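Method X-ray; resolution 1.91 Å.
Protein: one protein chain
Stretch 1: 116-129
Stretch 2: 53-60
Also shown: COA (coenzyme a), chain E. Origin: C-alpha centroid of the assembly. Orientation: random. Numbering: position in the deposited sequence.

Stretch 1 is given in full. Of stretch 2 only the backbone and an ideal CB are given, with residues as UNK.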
# COMPACT_ATOMS: atom_id res chain seq x y z
N PRO A 116 -4.08 11.18 22.12
CA PRO A 116 -3.86 9.76 21.84
C PRO A 116 -3.40 8.97 23.06
O PRO A 116 -3.42 7.74 23.00
CB PRO A 116 -2.76 9.81 20.80
CG PRO A 116 -1.93 10.97 21.27
CD PRO A 116 -2.95 11.99 21.65
N LYS A 117 -3.00 9.65 24.13
CA LYS A 117 -2.60 9.00 25.38
C LYS A 117 -3.79 8.43 26.16
O LYS A 117 -3.66 7.43 26.87
CB LYS A 117 -1.86 9.99 26.26
CG LYS A 117 -0.46 10.31 25.81
CD LYS A 117 0.05 11.54 26.50
CE LYS A 117 1.50 11.75 26.24
NZ LYS A 117 1.86 13.13 26.64
N ILE A 118 -4.94 9.12 26.05
CA ILE A 118 -6.21 8.63 26.56
C ILE A 118 -7.17 8.20 25.44
O ILE A 118 -8.17 7.56 25.70
CB ILE A 118 -6.88 9.67 27.42
CG1 ILE A 118 -7.23 10.94 26.63
CG2 ILE A 118 -5.96 10.01 28.55
CD1 ILE A 118 -8.33 11.75 27.24
N TRP A 119 -6.84 8.57 24.22
CA TRP A 119 -7.68 8.27 23.07
C TRP A 119 -9.14 8.83 23.14
O TRP A 119 -10.11 8.14 22.81
CB TRP A 119 -7.66 6.76 22.77
CG TRP A 119 -7.92 6.52 21.31
CD1 TRP A 119 -9.12 6.27 20.76
CD2 TRP A 119 -6.98 6.59 20.22
NE1 TRP A 119 -9.01 6.16 19.39
CE2 TRP A 119 -7.70 6.37 19.04
CE3 TRP A 119 -5.60 6.82 20.13
CZ2 TRP A 119 -7.10 6.35 17.79
CZ3 TRP A 119 -5.00 6.80 18.87
CH2 TRP A 119 -5.74 6.57 17.73
N LYS A 120 -9.28 10.10 23.53
CA LYS A 120 -10.56 10.82 23.49
C LYS A 120 -10.34 12.10 22.70
O LYS A 120 -9.23 12.61 22.64
CB LYS A 120 -11.07 11.23 24.88
CG LYS A 120 -11.50 10.17 25.89
CD LYS A 120 -12.00 8.87 25.26
CE LYS A 120 -12.47 7.86 26.36
NZ LYS A 120 -12.03 8.20 27.77
N SER A 121 -11.41 12.64 22.14
CA SER A 121 -11.30 13.80 21.27
C SER A 121 -10.99 14.97 22.19
O SER A 121 -11.23 14.85 23.38
CB SER A 121 -12.59 14.02 20.47
OG SER A 121 -13.70 14.28 21.31
N THR A 122 -10.43 16.05 21.65
CA THR A 122 -10.01 17.18 22.46
C THR A 122 -10.14 18.48 21.64
O THR A 122 -9.97 18.46 20.44
CB THR A 122 -8.57 16.98 22.94
OG1 THR A 122 -8.26 17.99 23.92
CG2 THR A 122 -7.62 17.13 21.85
N GLU A 123 -10.49 19.59 22.29
CA GLU A 123 -10.58 20.90 21.65
C GLU A 123 -9.24 21.26 21.02
O GLU A 123 -8.20 21.06 21.63
CB GLU A 123 -10.98 21.96 22.68
CG GLU A 123 -10.99 23.39 22.13
CD GLU A 123 -11.80 24.35 22.96
OE1 GLU A 123 -13.02 24.13 23.10
OE2 GLU A 123 -11.23 25.32 23.47
N MSE A 124 -9.24 21.77 19.78
CA MSE A 124 -8.01 22.26 19.16
C MSE A 124 -7.48 23.49 19.88
O MSE A 124 -8.24 24.38 20.22
CB MSE A 124 -8.25 22.63 17.71
CG MSE A 124 -8.52 21.44 16.91
SE MSE A 124 -8.57 21.88 15.04
CE MSE A 124 -10.55 21.73 14.75
N PRO A 125 -6.18 23.54 20.15
CA PRO A 125 -5.66 24.70 20.85
C PRO A 125 -5.97 25.97 20.08
O PRO A 125 -6.17 25.93 18.87
CB PRO A 125 -4.14 24.46 20.85
CG PRO A 125 -3.97 23.03 20.67
CD PRO A 125 -5.13 22.54 19.89
N LYS A 126 -5.99 27.10 20.78
CA LYS A 126 -6.34 28.36 20.14
C LYS A 126 -5.22 28.75 19.18
O LYS A 126 -5.49 29.29 18.11
CB LYS A 126 -6.65 29.46 21.19
CG LYS A 126 -7.80 29.09 22.24
CD LYS A 126 -9.27 29.52 21.86
CE LYS A 126 -10.12 29.81 23.15
NZ LYS A 126 -11.64 29.91 23.02
N GLU A 127 -3.96 28.46 19.53
CA GLU A 127 -2.86 28.61 18.56
C GLU A 127 -3.36 28.15 17.19
O GLU A 127 -3.40 28.92 16.22
CB GLU A 127 -1.62 27.77 18.92
CG GLU A 127 -0.81 27.29 17.65
CD GLU A 127 0.57 26.70 17.94
OE1 GLU A 127 1.39 27.37 18.64
OE2 GLU A 127 0.85 25.59 17.41
N ILE A 128 -3.77 26.89 17.13
CA ILE A 128 -4.14 26.23 15.89
C ILE A 128 -5.44 26.76 15.30
O ILE A 128 -5.54 26.97 14.08
CB ILE A 128 -4.18 24.70 16.12
CG1 ILE A 128 -2.74 24.17 16.18
CG2 ILE A 128 -4.98 23.95 15.04
CD1 ILE A 128 -2.48 23.24 17.34
N MSE A 129 -6.43 26.99 16.15
CA MSE A 129 -7.74 27.42 15.68
C MSE A 129 -7.76 28.86 15.14
O MSE A 129 -8.53 29.16 14.23
CB MSE A 129 -8.78 27.29 16.79
CG MSE A 129 -10.21 27.40 16.26
SE MSE A 129 -10.53 26.12 14.82
CE MSE A 129 -11.20 24.75 15.89
N UNK A 53 1.76 16.64 17.81
CA UNK A 53 2.69 16.41 18.93
C UNK A 53 2.20 15.20 19.74
O UNK A 53 1.20 14.59 19.39
CB UNK A 53 2.80 17.65 19.82
N UNK A 54 2.90 14.86 20.82
CA UNK A 54 2.54 13.67 21.61
C UNK A 54 1.12 13.75 22.19
O UNK A 54 0.48 12.72 22.39
CB UNK A 54 3.54 13.48 22.75
N UNK A 55 0.64 14.96 22.45
CA UNK A 55 -0.70 15.21 23.01
C UNK A 55 -1.81 15.54 21.98
O UNK A 55 -2.96 15.73 22.37
CB UNK A 55 -0.60 16.37 24.00
N UNK A 56 -1.49 15.62 20.68
CA UNK A 56 -2.44 16.10 19.66
C UNK A 56 -2.25 15.43 18.34
O UNK A 56 -1.26 15.69 17.63
CB UNK A 56 -2.31 17.61 19.47
N UNK A 57 -3.22 14.58 18.00
CA UNK A 57 -3.30 13.91 16.70
C UNK A 57 -4.61 14.22 15.98
O UNK A 57 -5.59 14.55 16.63
CB UNK A 57 -3.15 12.40 16.88
N UNK A 58 -4.63 14.08 14.64
CA UNK A 58 -5.86 14.06 13.85
C UNK A 58 -6.13 12.62 13.39
O UNK A 58 -5.23 11.94 12.86
CB UNK A 58 -5.76 15.01 12.65
N UNK A 59 -7.34 12.15 13.62
CA UNK A 59 -7.75 10.82 13.17
C UNK A 59 -9.04 10.92 12.38
O UNK A 59 -9.93 11.67 12.78
CB UNK A 59 -7.92 9.87 14.36
N UNK A 60 -9.14 10.13 11.30
CA UNK A 60 -10.31 10.11 10.41
C UNK A 60 -11.51 9.40 11.06
O UNK A 60 -11.40 8.28 11.55
CB UNK A 60 -9.95 9.42 9.09
N1A COA E . -18.94 13.85 11.38
C2A COA E . -19.02 15.00 12.15
N3A COA E . -18.75 14.95 13.50
C4A COA E . -18.42 13.76 14.06
C5A COA E . -18.35 12.60 13.30
C6A COA E . -18.60 12.64 11.95
N6A COA E . -18.74 11.48 11.29
N7A COA E . -17.99 11.58 14.11
C8A COA E . -17.83 12.08 15.37
N9A COA E . -18.11 13.42 15.33
C1B COA E . -18.23 14.36 16.45
C2B COA E . -19.21 13.96 17.52
O2B COA E . -20.52 14.31 17.21
C3B COA E . -18.71 14.78 18.68
O3B COA E . -19.31 16.06 18.55
P3B COA E . -19.52 17.09 19.78
O7A COA E . -18.53 18.23 19.60
O8A COA E . -19.33 16.47 21.14
O9A COA E . -20.91 17.66 19.64
C4B COA E . -17.21 14.85 18.45
O4B COA E . -17.00 14.47 17.11
C5B COA E . -16.42 13.92 19.34
O5B COA E . -16.82 12.62 19.05
P1A COA E . -17.15 11.55 20.20
O1A COA E . -18.22 10.58 19.79
O2A COA E . -17.46 12.22 21.50
O3A COA E . -15.78 10.72 20.20
P2A COA E . -14.69 10.53 21.35
O4A COA E . -15.04 9.56 22.43
O5A COA E . -14.14 11.80 21.93
O6A COA E . -13.57 9.85 20.45
CBP COA E . -12.71 8.67 18.70
CCP COA E . -13.61 9.84 19.04
CDP COA E . -12.96 7.57 19.74
CEP COA E . -11.28 9.18 18.78
CAP COA E . -13.05 8.12 17.32
OAP COA E . -14.37 7.62 17.28
C9P COA E . -12.16 7.01 16.89
O9P COA E . -11.08 6.52 17.65
N8P COA E . -12.47 6.52 15.72
C7P COA E . -11.53 5.62 15.10
C6P COA E . -10.96 6.34 13.90
C5P COA E . -10.12 5.41 13.09
O5P COA E . -9.71 4.30 13.49
N4P COA E . -9.89 5.93 11.90
C3P COA E . -9.45 5.07 10.84
C2P COA E . -9.46 5.82 9.54
S1P COA E . -8.83 4.75 8.31

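Position 53 opens a type I turn that closes at position 56, and the backbone pairs at both ends: N of 53 to O of 56, and N of 56 to O of 53, each 3.2 Å. CA-to-CB runs sideways, and nothing of stretch 1 lies near the ideal CB. Asn, Asp, Ser or Thr would suit, since a short polar side chain can accept from the turn backbone. The residue is Asn-53. Its OD1 accepts from the backbone N of 55 at 2.8 Å.

Position 54 has phi/psi of -60/-28, ordinary for a turn. CA-to-CB points sideways, but the ideal CB is 4.3 Å from Lys-117 NZ. An amine that close favours an acid, Glu or Asp, with Gln or Asn as neutral choices. The residue is Glu-54. With chi1 at p and chi2 at t, it brings OE1 to 2.8 Å from Lys-117 NZ, forming a salt bridge. Its backbone O also lies 3.2 Å from Pro-116 CG.

At position 55 CA-to-CB points away, yet the ideal CB is 4.8 Å from Lys-117 NZ. A short side chain with an acceptor could turn back to it. Asn or Asp would do, and Gly or Ser would fit the turn. The residue is Asn-55, and its OD1 accepts from Lys-117 NZ at 2.7 Å. One amine thus ties two neighbouring turn residues to stretch 1.

Position 56 begins the strand. CA-to-CB runs sideways, with no atom of stretch 1 within 5.5 Å of the ideal CB. Farther out lie the methyl of Thr-122, the ring of Pro-125 and Ile-128 CD1. This apolar space asks for a side chain of some length: Leu, Ile, Met or Phe. The residue is Leu-56. Its CD2 is 3.7 Å from both Pro-125 CD and Ile-128 CD1, while CD1 lies 4.1 Å from Thr-122 CG2.

Position 57 points toward stretch 1, with the ideal CB 4.7 Å from Pro-116 CB. The proline ring and the indole of Trp-119 offer a flat or apolar partner a good surface, so Trp, Tyr, Phe or Leu are reasonable. The residue is Trp-57. Pro-116 CB sits over one face of its six-membered ring, 3.6 Å from the centroid, in a CH-pi contact. Its CZ3 meets Trp-119 CZ3 at 3.7 Å.

Position 58 points away. Only a long side chain could come back toward the selenium of Met-124; Phe, Tyr or Met could reach. The residue is Phe-58, with the edge of its ring toward that atom: CE1 is 4.0 Å from Met-124 SE.

Position 59 points toward the Trp-119 ring, 5.0 Å from CZ2 to the ideal CB. Val, Ile or Thr suits the extended backbone. The residue is Val-59, its CG1 4.2 Å from Trp-119 CH2.

Position 60 is out of reach, so stretch 1 sets no preference. Its backbone O accepts from N4P of coenzyme A at 2.8 Å. The residue is Ile-60.

Stretch 2, residues 53-60: NENLWFVI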
# COMPACT_ATOMS: atom_id res chain seq x y z
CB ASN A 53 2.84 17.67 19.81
CG ASN A 53 1.52 18.13 20.41
OD1 ASN A 53 0.87 17.39 21.15
ND2 ASN A 53 1.12 19.36 20.08
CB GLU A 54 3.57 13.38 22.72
CG GLU A 54 3.83 14.52 23.69
CD GLU A 54 4.85 14.18 24.76
OE1 GLU A 54 4.50 13.48 25.75
OE2 GLU A 54 6.02 14.65 24.64
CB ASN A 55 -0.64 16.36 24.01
CG ASN A 55 0.25 16.06 25.20
OD1 ASN A 55 0.16 15.01 25.82
ND2 ASN A 55 1.12 17.00 25.53
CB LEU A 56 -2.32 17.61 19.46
CG LEU A 56 -3.36 18.31 18.58
CD1 LEU A 56 -4.80 18.14 19.09
CD2 LEU A 56 -3.04 19.79 18.48
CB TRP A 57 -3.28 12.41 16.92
CG TRP A 57 -1.94 11.81 17.32
CD1 TRP A 57 -0.80 12.47 17.72
CD2 TRP A 57 -1.67 10.42 17.43
NE1 TRP A 57 0.18 11.56 18.03
CE2 TRP A 57 -0.33 10.29 17.85
CE3 TRP A 57 -2.42 9.26 17.19
CZ2 TRP A 57 0.26 9.04 18.05
CZ3 TRP A 57 -1.83 8.04 17.38
CH2 TRP A 57 -0.50 7.94 17.82
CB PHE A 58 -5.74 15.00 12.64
CG PHE A 58 -5.78 16.46 13.00
CD1 PHE A 58 -6.98 17.09 13.24
CD2 PHE A 58 -4.60 17.19 13.13
CE1 PHE A 58 -7.02 18.43 13.61
CE2 PHE A 58 -4.62 18.56 13.50
CZ PHE A 58 -5.82 19.17 13.75
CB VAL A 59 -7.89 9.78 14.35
CG1 VAL A 59 -6.60 9.73 15.18
CG2 VAL A 59 -9.10 10.05 15.23
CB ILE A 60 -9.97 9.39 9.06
CG1 ILE A 60 -8.83 10.11 8.35
CG2 ILE A 60 -11.18 9.30 8.12
CD1 ILE A 60 -8.14 9.27 7.31
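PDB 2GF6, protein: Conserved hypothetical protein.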